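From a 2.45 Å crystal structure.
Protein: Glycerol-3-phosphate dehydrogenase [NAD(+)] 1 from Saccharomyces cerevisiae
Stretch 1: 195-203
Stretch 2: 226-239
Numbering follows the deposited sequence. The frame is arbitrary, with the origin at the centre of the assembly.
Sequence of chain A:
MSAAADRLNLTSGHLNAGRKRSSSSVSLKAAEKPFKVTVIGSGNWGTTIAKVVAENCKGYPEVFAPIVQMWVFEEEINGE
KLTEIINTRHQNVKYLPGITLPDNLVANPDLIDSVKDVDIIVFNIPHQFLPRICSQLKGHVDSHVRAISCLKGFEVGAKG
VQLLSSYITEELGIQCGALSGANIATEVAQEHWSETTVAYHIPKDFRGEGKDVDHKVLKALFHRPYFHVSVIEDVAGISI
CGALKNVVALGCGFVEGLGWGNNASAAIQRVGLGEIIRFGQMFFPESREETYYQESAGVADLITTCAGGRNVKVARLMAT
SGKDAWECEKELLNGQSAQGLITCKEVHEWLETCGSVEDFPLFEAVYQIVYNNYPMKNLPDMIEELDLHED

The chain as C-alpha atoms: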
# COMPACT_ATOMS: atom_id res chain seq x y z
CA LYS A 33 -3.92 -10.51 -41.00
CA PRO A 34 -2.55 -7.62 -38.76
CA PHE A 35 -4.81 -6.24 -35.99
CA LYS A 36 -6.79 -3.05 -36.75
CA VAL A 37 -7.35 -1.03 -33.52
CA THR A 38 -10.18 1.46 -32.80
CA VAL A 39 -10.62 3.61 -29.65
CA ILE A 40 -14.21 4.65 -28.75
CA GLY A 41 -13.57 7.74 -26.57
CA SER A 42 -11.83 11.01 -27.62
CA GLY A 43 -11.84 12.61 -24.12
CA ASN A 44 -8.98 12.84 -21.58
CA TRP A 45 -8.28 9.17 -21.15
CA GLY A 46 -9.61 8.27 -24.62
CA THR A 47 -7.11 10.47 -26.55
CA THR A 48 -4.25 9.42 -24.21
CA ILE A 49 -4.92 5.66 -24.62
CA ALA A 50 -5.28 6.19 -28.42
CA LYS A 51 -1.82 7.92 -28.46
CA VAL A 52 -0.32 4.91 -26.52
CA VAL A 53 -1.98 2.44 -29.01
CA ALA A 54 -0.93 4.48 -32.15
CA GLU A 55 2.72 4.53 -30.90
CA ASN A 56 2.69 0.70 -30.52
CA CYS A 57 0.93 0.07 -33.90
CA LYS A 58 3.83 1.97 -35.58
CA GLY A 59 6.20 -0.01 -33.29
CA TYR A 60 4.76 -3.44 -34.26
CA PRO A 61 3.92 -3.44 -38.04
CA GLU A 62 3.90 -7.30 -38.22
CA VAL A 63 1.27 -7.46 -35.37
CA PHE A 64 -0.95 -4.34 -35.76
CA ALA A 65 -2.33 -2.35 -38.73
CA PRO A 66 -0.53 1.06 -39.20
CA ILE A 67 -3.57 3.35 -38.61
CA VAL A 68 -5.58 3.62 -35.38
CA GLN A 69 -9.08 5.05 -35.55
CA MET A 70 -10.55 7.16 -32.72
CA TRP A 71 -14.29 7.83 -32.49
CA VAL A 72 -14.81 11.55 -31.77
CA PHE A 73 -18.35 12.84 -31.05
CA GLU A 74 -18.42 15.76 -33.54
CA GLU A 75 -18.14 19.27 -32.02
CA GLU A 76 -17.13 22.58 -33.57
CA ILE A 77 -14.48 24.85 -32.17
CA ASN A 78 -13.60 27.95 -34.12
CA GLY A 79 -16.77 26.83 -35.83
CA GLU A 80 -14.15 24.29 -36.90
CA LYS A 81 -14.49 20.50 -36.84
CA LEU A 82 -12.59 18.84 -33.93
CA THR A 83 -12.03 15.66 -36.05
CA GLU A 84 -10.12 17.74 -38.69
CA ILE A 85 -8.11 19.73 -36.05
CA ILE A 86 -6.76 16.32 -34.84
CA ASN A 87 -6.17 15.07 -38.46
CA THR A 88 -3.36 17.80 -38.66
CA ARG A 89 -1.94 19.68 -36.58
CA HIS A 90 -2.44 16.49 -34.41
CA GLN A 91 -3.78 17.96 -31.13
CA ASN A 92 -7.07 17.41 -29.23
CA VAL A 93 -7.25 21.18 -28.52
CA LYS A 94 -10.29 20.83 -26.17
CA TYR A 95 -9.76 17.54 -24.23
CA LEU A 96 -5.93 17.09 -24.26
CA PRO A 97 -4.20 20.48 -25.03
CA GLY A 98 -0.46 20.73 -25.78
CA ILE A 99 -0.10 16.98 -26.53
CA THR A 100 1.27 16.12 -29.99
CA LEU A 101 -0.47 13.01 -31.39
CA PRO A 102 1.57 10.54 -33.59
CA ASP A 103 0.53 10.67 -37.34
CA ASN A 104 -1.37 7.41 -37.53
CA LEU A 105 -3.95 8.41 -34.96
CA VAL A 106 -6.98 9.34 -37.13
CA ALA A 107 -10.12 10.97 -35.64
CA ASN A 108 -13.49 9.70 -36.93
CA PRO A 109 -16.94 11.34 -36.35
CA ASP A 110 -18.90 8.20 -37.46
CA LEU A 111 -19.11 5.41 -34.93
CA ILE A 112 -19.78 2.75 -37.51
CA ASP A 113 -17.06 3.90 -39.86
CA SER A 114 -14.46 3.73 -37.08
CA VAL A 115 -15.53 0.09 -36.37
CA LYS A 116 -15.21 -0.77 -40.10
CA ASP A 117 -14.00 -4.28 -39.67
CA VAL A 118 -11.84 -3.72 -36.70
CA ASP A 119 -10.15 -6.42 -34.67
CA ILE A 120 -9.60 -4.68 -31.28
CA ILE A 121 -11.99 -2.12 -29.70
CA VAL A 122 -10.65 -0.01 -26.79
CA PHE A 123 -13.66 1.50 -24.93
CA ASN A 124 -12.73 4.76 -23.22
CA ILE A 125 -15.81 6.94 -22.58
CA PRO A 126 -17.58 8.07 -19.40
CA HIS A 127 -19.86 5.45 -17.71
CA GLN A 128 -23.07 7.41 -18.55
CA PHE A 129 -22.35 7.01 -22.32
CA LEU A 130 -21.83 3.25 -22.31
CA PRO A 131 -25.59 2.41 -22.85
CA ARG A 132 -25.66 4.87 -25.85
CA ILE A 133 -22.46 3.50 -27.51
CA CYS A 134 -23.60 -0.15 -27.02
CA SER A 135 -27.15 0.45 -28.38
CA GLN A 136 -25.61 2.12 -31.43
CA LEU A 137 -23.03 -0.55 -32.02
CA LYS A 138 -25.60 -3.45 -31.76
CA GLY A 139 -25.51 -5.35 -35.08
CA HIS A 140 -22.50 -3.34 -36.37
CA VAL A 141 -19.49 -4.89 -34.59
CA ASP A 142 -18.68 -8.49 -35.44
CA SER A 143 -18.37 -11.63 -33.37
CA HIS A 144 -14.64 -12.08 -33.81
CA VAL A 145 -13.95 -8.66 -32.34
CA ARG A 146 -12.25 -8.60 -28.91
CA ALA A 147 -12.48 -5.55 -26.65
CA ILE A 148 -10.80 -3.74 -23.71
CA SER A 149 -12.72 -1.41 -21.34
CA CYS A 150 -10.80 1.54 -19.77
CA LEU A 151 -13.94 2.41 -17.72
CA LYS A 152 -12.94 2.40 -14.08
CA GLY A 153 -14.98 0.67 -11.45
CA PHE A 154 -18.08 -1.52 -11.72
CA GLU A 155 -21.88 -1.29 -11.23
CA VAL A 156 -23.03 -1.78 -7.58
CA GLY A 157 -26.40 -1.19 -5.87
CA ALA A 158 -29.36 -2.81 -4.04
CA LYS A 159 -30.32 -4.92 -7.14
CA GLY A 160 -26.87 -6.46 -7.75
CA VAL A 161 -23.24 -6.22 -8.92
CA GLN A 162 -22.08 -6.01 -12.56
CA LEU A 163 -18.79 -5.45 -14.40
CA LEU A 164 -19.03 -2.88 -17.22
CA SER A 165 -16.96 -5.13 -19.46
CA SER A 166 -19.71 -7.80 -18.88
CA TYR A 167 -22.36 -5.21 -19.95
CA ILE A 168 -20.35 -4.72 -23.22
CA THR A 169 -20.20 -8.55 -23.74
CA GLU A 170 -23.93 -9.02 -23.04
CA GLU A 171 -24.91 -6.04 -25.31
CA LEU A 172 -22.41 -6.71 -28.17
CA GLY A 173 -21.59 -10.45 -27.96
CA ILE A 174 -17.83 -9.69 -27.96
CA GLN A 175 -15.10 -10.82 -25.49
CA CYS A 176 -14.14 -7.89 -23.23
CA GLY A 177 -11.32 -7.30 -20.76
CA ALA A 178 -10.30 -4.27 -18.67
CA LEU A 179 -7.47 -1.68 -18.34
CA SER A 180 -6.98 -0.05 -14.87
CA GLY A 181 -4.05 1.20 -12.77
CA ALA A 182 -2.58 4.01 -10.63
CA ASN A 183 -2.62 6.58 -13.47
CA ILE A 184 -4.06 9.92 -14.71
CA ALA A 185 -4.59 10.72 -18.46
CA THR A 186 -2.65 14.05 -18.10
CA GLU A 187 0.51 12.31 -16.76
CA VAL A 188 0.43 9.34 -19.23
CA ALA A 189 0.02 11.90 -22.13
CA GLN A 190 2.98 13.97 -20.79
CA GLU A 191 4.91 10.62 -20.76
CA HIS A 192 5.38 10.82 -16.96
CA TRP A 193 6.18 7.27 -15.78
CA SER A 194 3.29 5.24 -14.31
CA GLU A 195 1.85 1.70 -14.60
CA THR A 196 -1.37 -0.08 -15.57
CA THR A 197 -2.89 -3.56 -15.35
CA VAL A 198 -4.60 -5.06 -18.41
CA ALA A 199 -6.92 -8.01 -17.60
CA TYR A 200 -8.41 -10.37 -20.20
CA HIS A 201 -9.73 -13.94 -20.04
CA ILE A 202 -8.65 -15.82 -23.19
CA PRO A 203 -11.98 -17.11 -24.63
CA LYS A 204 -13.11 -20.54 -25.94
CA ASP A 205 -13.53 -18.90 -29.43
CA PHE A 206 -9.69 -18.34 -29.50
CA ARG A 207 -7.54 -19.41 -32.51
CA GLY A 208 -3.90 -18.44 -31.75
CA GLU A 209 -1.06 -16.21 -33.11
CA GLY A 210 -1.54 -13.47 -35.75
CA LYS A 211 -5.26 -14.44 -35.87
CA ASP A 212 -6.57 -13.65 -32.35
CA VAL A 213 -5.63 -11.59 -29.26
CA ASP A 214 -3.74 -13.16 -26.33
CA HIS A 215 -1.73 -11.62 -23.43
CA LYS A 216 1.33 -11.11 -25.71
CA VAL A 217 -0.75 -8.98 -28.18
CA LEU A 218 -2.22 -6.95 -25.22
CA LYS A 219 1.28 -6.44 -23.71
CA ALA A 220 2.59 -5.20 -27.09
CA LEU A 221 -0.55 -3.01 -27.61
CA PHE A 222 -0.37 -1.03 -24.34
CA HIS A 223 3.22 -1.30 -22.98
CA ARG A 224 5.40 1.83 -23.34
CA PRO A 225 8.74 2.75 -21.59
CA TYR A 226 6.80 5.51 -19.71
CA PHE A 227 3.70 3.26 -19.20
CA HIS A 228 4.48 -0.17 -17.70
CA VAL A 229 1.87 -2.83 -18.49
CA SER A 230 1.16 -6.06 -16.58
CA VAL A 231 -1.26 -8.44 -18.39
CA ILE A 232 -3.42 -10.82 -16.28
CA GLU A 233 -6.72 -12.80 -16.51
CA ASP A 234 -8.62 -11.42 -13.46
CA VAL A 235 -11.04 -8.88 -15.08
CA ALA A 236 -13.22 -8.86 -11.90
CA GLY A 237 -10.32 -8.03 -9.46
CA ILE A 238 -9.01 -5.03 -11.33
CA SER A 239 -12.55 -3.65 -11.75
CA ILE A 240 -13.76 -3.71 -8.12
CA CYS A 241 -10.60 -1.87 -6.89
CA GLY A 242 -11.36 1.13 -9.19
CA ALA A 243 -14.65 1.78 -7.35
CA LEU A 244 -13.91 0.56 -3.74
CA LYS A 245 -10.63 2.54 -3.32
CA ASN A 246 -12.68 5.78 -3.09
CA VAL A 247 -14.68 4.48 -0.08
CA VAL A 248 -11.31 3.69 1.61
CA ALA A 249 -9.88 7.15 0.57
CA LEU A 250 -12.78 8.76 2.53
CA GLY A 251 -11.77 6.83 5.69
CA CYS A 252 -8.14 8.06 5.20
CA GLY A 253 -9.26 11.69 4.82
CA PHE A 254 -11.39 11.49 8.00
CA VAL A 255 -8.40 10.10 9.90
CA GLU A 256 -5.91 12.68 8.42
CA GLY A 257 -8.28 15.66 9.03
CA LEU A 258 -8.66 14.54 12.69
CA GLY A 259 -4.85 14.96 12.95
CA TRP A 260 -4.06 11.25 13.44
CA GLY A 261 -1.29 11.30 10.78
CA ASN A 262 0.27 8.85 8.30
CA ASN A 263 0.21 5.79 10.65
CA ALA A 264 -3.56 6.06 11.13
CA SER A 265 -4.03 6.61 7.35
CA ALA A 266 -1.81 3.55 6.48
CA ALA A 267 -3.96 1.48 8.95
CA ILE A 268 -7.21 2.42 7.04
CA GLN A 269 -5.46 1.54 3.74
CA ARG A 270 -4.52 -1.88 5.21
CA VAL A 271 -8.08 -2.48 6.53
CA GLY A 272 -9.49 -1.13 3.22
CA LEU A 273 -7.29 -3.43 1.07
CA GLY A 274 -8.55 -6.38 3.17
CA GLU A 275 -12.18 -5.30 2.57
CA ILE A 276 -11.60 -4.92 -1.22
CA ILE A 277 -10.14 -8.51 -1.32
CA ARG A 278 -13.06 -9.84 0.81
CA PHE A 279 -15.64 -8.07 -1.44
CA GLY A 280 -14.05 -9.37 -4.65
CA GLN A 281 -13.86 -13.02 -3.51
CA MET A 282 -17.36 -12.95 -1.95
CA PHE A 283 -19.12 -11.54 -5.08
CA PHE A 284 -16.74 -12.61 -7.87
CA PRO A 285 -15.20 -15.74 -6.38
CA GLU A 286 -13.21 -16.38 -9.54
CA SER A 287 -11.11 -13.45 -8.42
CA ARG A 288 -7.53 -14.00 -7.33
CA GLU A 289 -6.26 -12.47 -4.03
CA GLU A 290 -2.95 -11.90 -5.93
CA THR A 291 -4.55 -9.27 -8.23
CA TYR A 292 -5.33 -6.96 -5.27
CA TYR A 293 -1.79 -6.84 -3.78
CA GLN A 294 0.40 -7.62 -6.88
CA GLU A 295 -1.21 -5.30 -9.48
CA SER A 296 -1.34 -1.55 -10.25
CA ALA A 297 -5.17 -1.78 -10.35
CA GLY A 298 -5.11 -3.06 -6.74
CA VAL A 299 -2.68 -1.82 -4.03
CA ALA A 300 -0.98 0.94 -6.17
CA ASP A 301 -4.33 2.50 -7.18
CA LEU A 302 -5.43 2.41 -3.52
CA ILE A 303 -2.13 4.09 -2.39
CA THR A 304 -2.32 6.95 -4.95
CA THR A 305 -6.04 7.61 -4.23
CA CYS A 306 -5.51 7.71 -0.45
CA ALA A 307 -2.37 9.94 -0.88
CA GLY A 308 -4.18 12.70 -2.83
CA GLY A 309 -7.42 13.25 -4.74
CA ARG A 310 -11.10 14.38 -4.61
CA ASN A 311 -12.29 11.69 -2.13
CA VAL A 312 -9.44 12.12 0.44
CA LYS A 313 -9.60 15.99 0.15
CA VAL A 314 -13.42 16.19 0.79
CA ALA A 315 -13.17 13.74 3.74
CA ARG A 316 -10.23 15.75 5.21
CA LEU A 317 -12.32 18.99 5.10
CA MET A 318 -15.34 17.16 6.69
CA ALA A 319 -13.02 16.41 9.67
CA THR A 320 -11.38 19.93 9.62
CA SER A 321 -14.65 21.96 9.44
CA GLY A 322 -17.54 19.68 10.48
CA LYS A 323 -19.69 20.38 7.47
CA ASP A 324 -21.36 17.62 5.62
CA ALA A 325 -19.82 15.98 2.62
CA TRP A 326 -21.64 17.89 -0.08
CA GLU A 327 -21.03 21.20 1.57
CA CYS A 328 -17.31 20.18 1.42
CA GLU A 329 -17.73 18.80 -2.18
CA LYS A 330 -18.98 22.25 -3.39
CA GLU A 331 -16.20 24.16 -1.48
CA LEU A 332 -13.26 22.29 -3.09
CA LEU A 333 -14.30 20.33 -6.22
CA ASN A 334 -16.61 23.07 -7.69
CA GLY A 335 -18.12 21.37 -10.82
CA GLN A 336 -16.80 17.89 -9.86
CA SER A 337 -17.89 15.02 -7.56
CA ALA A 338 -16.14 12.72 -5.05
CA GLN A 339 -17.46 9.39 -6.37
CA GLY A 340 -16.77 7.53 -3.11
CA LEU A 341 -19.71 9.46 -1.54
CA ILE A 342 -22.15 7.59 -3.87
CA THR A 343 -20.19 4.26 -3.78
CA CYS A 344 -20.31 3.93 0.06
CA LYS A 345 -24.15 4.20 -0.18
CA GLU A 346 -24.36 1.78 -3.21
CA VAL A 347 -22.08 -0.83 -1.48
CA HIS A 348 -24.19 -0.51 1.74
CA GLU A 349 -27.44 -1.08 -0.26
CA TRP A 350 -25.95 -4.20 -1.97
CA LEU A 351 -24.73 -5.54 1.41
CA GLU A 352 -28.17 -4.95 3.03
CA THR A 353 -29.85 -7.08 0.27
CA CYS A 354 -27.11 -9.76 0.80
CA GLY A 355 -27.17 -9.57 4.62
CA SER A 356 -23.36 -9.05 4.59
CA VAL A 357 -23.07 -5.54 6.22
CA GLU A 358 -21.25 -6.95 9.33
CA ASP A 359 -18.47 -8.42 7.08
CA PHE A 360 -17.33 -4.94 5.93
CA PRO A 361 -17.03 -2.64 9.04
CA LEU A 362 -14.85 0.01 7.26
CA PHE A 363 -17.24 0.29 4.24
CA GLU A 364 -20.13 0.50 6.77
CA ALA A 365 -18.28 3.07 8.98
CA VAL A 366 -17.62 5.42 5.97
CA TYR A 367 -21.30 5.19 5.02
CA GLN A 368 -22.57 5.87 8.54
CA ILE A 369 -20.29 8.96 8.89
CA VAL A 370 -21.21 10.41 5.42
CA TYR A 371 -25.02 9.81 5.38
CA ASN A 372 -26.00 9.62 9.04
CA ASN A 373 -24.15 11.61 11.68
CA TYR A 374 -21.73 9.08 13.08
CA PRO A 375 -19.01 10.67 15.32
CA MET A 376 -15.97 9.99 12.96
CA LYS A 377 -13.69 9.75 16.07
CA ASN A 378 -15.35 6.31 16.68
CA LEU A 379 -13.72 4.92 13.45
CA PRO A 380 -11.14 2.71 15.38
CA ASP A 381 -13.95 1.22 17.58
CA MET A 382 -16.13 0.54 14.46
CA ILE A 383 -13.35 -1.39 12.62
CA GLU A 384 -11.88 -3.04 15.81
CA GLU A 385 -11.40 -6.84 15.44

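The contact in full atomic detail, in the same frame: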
# COMPACT_ATOMS: atom_id res chain seq x y z
N GLU A 195 2.16 3.07 -14.21
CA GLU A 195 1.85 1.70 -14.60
C GLU A 195 0.36 1.51 -14.79
O GLU A 195 -0.45 2.34 -14.36
CB GLU A 195 2.32 0.72 -13.51
CG GLU A 195 3.81 0.72 -13.20
CD GLU A 195 4.20 -0.31 -12.15
OE1 GLU A 195 5.19 -1.04 -12.38
OE2 GLU A 195 3.51 -0.40 -11.11
N THR A 196 0.00 0.38 -15.42
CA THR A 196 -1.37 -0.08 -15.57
C THR A 196 -1.42 -1.60 -15.62
O THR A 196 -0.45 -2.25 -16.02
CB THR A 196 -2.13 0.60 -16.73
OG1 THR A 196 -3.52 0.61 -16.40
CG2 THR A 196 -1.95 -0.11 -18.08
N THR A 197 -2.58 -2.14 -15.23
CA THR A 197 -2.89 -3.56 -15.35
C THR A 197 -3.88 -3.66 -16.50
O THR A 197 -4.77 -2.81 -16.65
CB THR A 197 -3.53 -4.12 -14.08
OG1 THR A 197 -2.98 -3.53 -12.91
CG2 THR A 197 -3.44 -5.63 -14.01
N VAL A 198 -3.70 -4.69 -17.34
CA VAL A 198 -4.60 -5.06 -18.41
C VAL A 198 -5.04 -6.49 -18.06
O VAL A 198 -4.20 -7.37 -17.88
CB VAL A 198 -4.00 -4.96 -19.85
CG1 VAL A 198 -5.02 -5.41 -20.89
CG2 VAL A 198 -3.53 -3.55 -20.15
N ALA A 199 -6.36 -6.69 -17.91
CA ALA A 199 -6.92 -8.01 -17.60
C ALA A 199 -7.80 -8.49 -18.73
O ALA A 199 -8.60 -7.73 -19.26
CB ALA A 199 -7.69 -7.97 -16.30
N TYR A 200 -7.64 -9.77 -19.11
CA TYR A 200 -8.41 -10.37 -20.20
C TYR A 200 -8.40 -11.89 -20.07
O TYR A 200 -7.33 -12.50 -19.95
CB TYR A 200 -7.80 -9.94 -21.55
CG TYR A 200 -8.48 -10.47 -22.79
CD1 TYR A 200 -9.58 -9.81 -23.35
CD2 TYR A 200 -7.97 -11.58 -23.47
CE1 TYR A 200 -10.18 -10.27 -24.51
CE2 TYR A 200 -8.57 -12.05 -24.64
CZ TYR A 200 -9.68 -11.40 -25.15
OH TYR A 200 -10.27 -11.86 -26.30
N HIS A 201 -9.59 -12.49 -20.07
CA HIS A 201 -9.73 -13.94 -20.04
C HIS A 201 -9.72 -14.40 -21.48
O HIS A 201 -10.55 -13.94 -22.27
CB HIS A 201 -11.06 -14.38 -19.37
CG HIS A 201 -11.10 -14.14 -17.89
ND1 HIS A 201 -11.94 -13.19 -17.34
CD2 HIS A 201 -10.41 -14.75 -16.90
CE1 HIS A 201 -11.74 -13.24 -16.03
NE2 HIS A 201 -10.82 -14.16 -15.72
N ILE A 202 -8.75 -15.26 -21.84
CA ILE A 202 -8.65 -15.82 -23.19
C ILE A 202 -9.92 -16.66 -23.40
O ILE A 202 -10.23 -17.50 -22.55
CB ILE A 202 -7.33 -16.61 -23.40
CG1 ILE A 202 -6.13 -15.65 -23.50
CG2 ILE A 202 -7.39 -17.51 -24.64
CD1 ILE A 202 -5.14 -15.86 -22.46
N PRO A 203 -10.72 -16.37 -24.45
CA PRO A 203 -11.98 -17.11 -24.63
C PRO A 203 -11.85 -18.49 -25.28
O PRO A 203 -10.77 -18.88 -25.71
CB PRO A 203 -12.83 -16.15 -25.49
CG PRO A 203 -11.83 -15.39 -26.28
CD PRO A 203 -10.53 -15.36 -25.52
N TYR A 226 7.39 4.59 -20.68
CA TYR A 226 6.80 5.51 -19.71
C TYR A 226 5.45 4.99 -19.14
O TYR A 226 4.83 5.66 -18.33
CB TYR A 226 6.59 6.90 -20.36
CG TYR A 226 5.61 6.91 -21.52
CD1 TYR A 226 4.24 7.06 -21.30
CD2 TYR A 226 6.05 6.81 -22.84
CE1 TYR A 226 3.34 7.07 -22.36
CE2 TYR A 226 5.16 6.83 -23.90
CZ TYR A 226 3.80 6.97 -23.66
OH TYR A 226 2.91 6.98 -24.71
N PHE A 227 4.99 3.83 -19.62
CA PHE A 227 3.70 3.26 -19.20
C PHE A 227 3.82 1.75 -19.11
O PHE A 227 3.56 1.04 -20.09
CB PHE A 227 2.61 3.68 -20.22
CG PHE A 227 1.17 3.45 -19.85
CD1 PHE A 227 0.64 3.99 -18.68
CD2 PHE A 227 0.31 2.79 -20.72
CE1 PHE A 227 -0.71 3.83 -18.36
CE2 PHE A 227 -1.04 2.64 -20.41
CZ PHE A 227 -1.55 3.18 -19.24
N HIS A 228 4.27 1.26 -17.93
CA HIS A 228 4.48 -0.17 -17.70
C HIS A 228 3.16 -0.93 -17.63
O HIS A 228 2.25 -0.53 -16.91
CB HIS A 228 5.35 -0.41 -16.45
CG HIS A 228 6.81 -0.12 -16.63
ND1 HIS A 228 7.29 0.56 -17.73
CD2 HIS A 228 7.85 -0.42 -15.82
CE1 HIS A 228 8.60 0.64 -17.57
NE2 HIS A 228 8.98 0.06 -16.43
N VAL A 229 3.07 -2.02 -18.41
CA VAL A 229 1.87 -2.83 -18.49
C VAL A 229 2.09 -4.24 -17.97
O VAL A 229 3.07 -4.90 -18.34
CB VAL A 229 1.26 -2.80 -19.94
CG1 VAL A 229 0.18 -3.86 -20.14
CG2 VAL A 229 0.71 -1.42 -20.27
N SER A 230 1.18 -4.70 -17.10
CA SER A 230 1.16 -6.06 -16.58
C SER A 230 -0.16 -6.66 -17.08
O SER A 230 -1.22 -6.09 -16.82
CB SER A 230 1.23 -6.07 -15.06
OG SER A 230 0.95 -7.37 -14.57
N VAL A 231 -0.09 -7.77 -17.82
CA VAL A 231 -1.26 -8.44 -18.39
C VAL A 231 -1.63 -9.68 -17.57
O VAL A 231 -0.79 -10.57 -17.38
CB VAL A 231 -1.16 -8.75 -19.91
CG1 VAL A 231 -2.54 -9.06 -20.49
CG2 VAL A 231 -0.51 -7.60 -20.66
N ILE A 232 -2.88 -9.72 -17.09
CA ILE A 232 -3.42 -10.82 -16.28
C ILE A 232 -4.77 -11.29 -16.83
O ILE A 232 -5.23 -10.78 -17.85
CB ILE A 232 -3.47 -10.45 -14.76
CG1 ILE A 232 -4.41 -9.24 -14.49
CG2 ILE A 232 -2.06 -10.24 -14.18
CD1 ILE A 232 -4.97 -9.15 -13.09
N GLU A 233 -5.41 -12.25 -16.15
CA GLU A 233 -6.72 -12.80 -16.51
C GLU A 233 -7.86 -12.15 -15.72
O GLU A 233 -8.92 -11.89 -16.28
CB GLU A 233 -6.75 -14.32 -16.29
CG GLU A 233 -6.05 -15.12 -17.37
CD GLU A 233 -6.77 -16.39 -17.75
OE1 GLU A 233 -6.41 -17.46 -17.19
OE2 GLU A 233 -7.71 -16.33 -18.58
N ASP A 234 -7.64 -11.93 -14.41
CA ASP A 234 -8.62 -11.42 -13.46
C ASP A 234 -9.23 -10.05 -13.78
O ASP A 234 -8.82 -9.02 -13.23
CB ASP A 234 -8.08 -11.54 -12.02
CG ASP A 234 -9.09 -11.35 -10.90
OD1 ASP A 234 -10.30 -11.26 -11.19
OD2 ASP A 234 -8.67 -11.28 -9.73
N VAL A 235 -10.26 -10.05 -14.66
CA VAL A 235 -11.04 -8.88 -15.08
C VAL A 235 -11.86 -8.34 -13.89
O VAL A 235 -11.96 -7.13 -13.73
CB VAL A 235 -11.91 -9.17 -16.35
CG1 VAL A 235 -12.84 -8.00 -16.68
CG2 VAL A 235 -11.05 -9.51 -17.56
N ALA A 236 -12.42 -9.24 -13.07
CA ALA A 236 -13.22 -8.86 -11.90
C ALA A 236 -12.40 -8.09 -10.84
O ALA A 236 -12.83 -7.01 -10.42
CB ALA A 236 -13.86 -10.09 -11.29
N GLY A 237 -11.23 -8.62 -10.45
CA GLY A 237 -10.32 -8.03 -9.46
C GLY A 237 -9.91 -6.61 -9.76
O GLY A 237 -10.10 -5.72 -8.92
N ILE A 238 -9.42 -6.37 -10.96
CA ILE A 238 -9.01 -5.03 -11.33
C ILE A 238 -10.13 -4.01 -11.40
O ILE A 238 -9.91 -2.85 -11.15
CB ILE A 238 -8.11 -5.06 -12.56
CG1 ILE A 238 -8.81 -4.62 -13.82
CG2 ILE A 238 -7.66 -6.43 -12.78
CD1 ILE A 238 -7.88 -4.50 -14.97
N SER A 239 -11.34 -4.47 -11.69
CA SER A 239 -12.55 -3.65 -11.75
C SER A 239 -13.12 -3.18 -10.41
O SER A 239 -13.52 -2.02 -10.30
CB SER A 239 -13.64 -4.36 -12.54
OG SER A 239 -13.14 -4.80 -13.79

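The two stretches meet as neighbouring parallel strands of one β-sheet, zipped together by five backbone hydrogen bonds and extended at the C-terminal end by a turn and the first residues of a helix that fold back over the sheet. Strand 195-199 runs alongside strand 227-232 with an angle of 25° between their directions, and the register is unbroken from Glu-195 opposite His-228 to Ala-199 opposite Ile-232.

The bonding follows the alternation typical of parallel strands, in which every second residue of each strand turns its amide and carbonyl toward the neighbour. Thr-196 N donates to His-228 O (2.8 Å), and Ser-230 N returns a bond to Thr-196 O (3.1 Å). Val-198 repeats the pattern: its N reaches Ser-230 O at 2.9 Å, while its O accepts from Ile-232 N at 2.8 Å. The ladder outlasts strand 195-199 by one residue, since Tyr-200 N donates to Ile-232 O (2.9 Å). Between these bonds, CA-H groups approach the same carbonyls, as in Val-231 CA to Val-198 O at 3.2 Å, adding weaker polar contacts along the seam.

Side chains alternate between the two faces of the sheet. Thr-196, Val-198, Val-229 and Val-231 share one face, where the valines form an apolar patch; Val-198 CG2 lies 3.7 Å from Val-229 CG1. The methyl of Thr-196 joins this surface, with its CG2 3.7 Å from Val-229 CG2 and 3.5 Å from Phe-227 CZ. Although the CA-to-CB bond of Phe-227 points sideways, its t rotamer brings the ring to the neighbouring strand.

On the other face lie Glu-195, Thr-197, Ala-199, His-228, Ser-230 and Ile-232. The aliphatic part of Glu-195 packs against His-228, with Glu-195 CG 3.8 Å from His-228 CB, while both carboxylate oxygens are hydrogen-bonded elsewhere in the structure. Further along, the small side chain of Ala-199 lies among larger apolar groups: its CB is 4.0 Å from Ile-232 CG1, 3.9 Å from Val-235 CG2 and 3.7 Å from Ile-238 CD1. The last two belong to the helix, whose start is capped by Asp-234, with Gly-237 N donating to Asp-234 OD1 at 2.9 Å.

Beyond the ladder, His-201 covers the turn at Glu-233. Glu-233 O sits over one face of the imidazole, so although His-201 NE2 is only 3.0 Å from Glu-233 O, the angle is too poor for a hydrogen bond. This end of the contact therefore rests on packing.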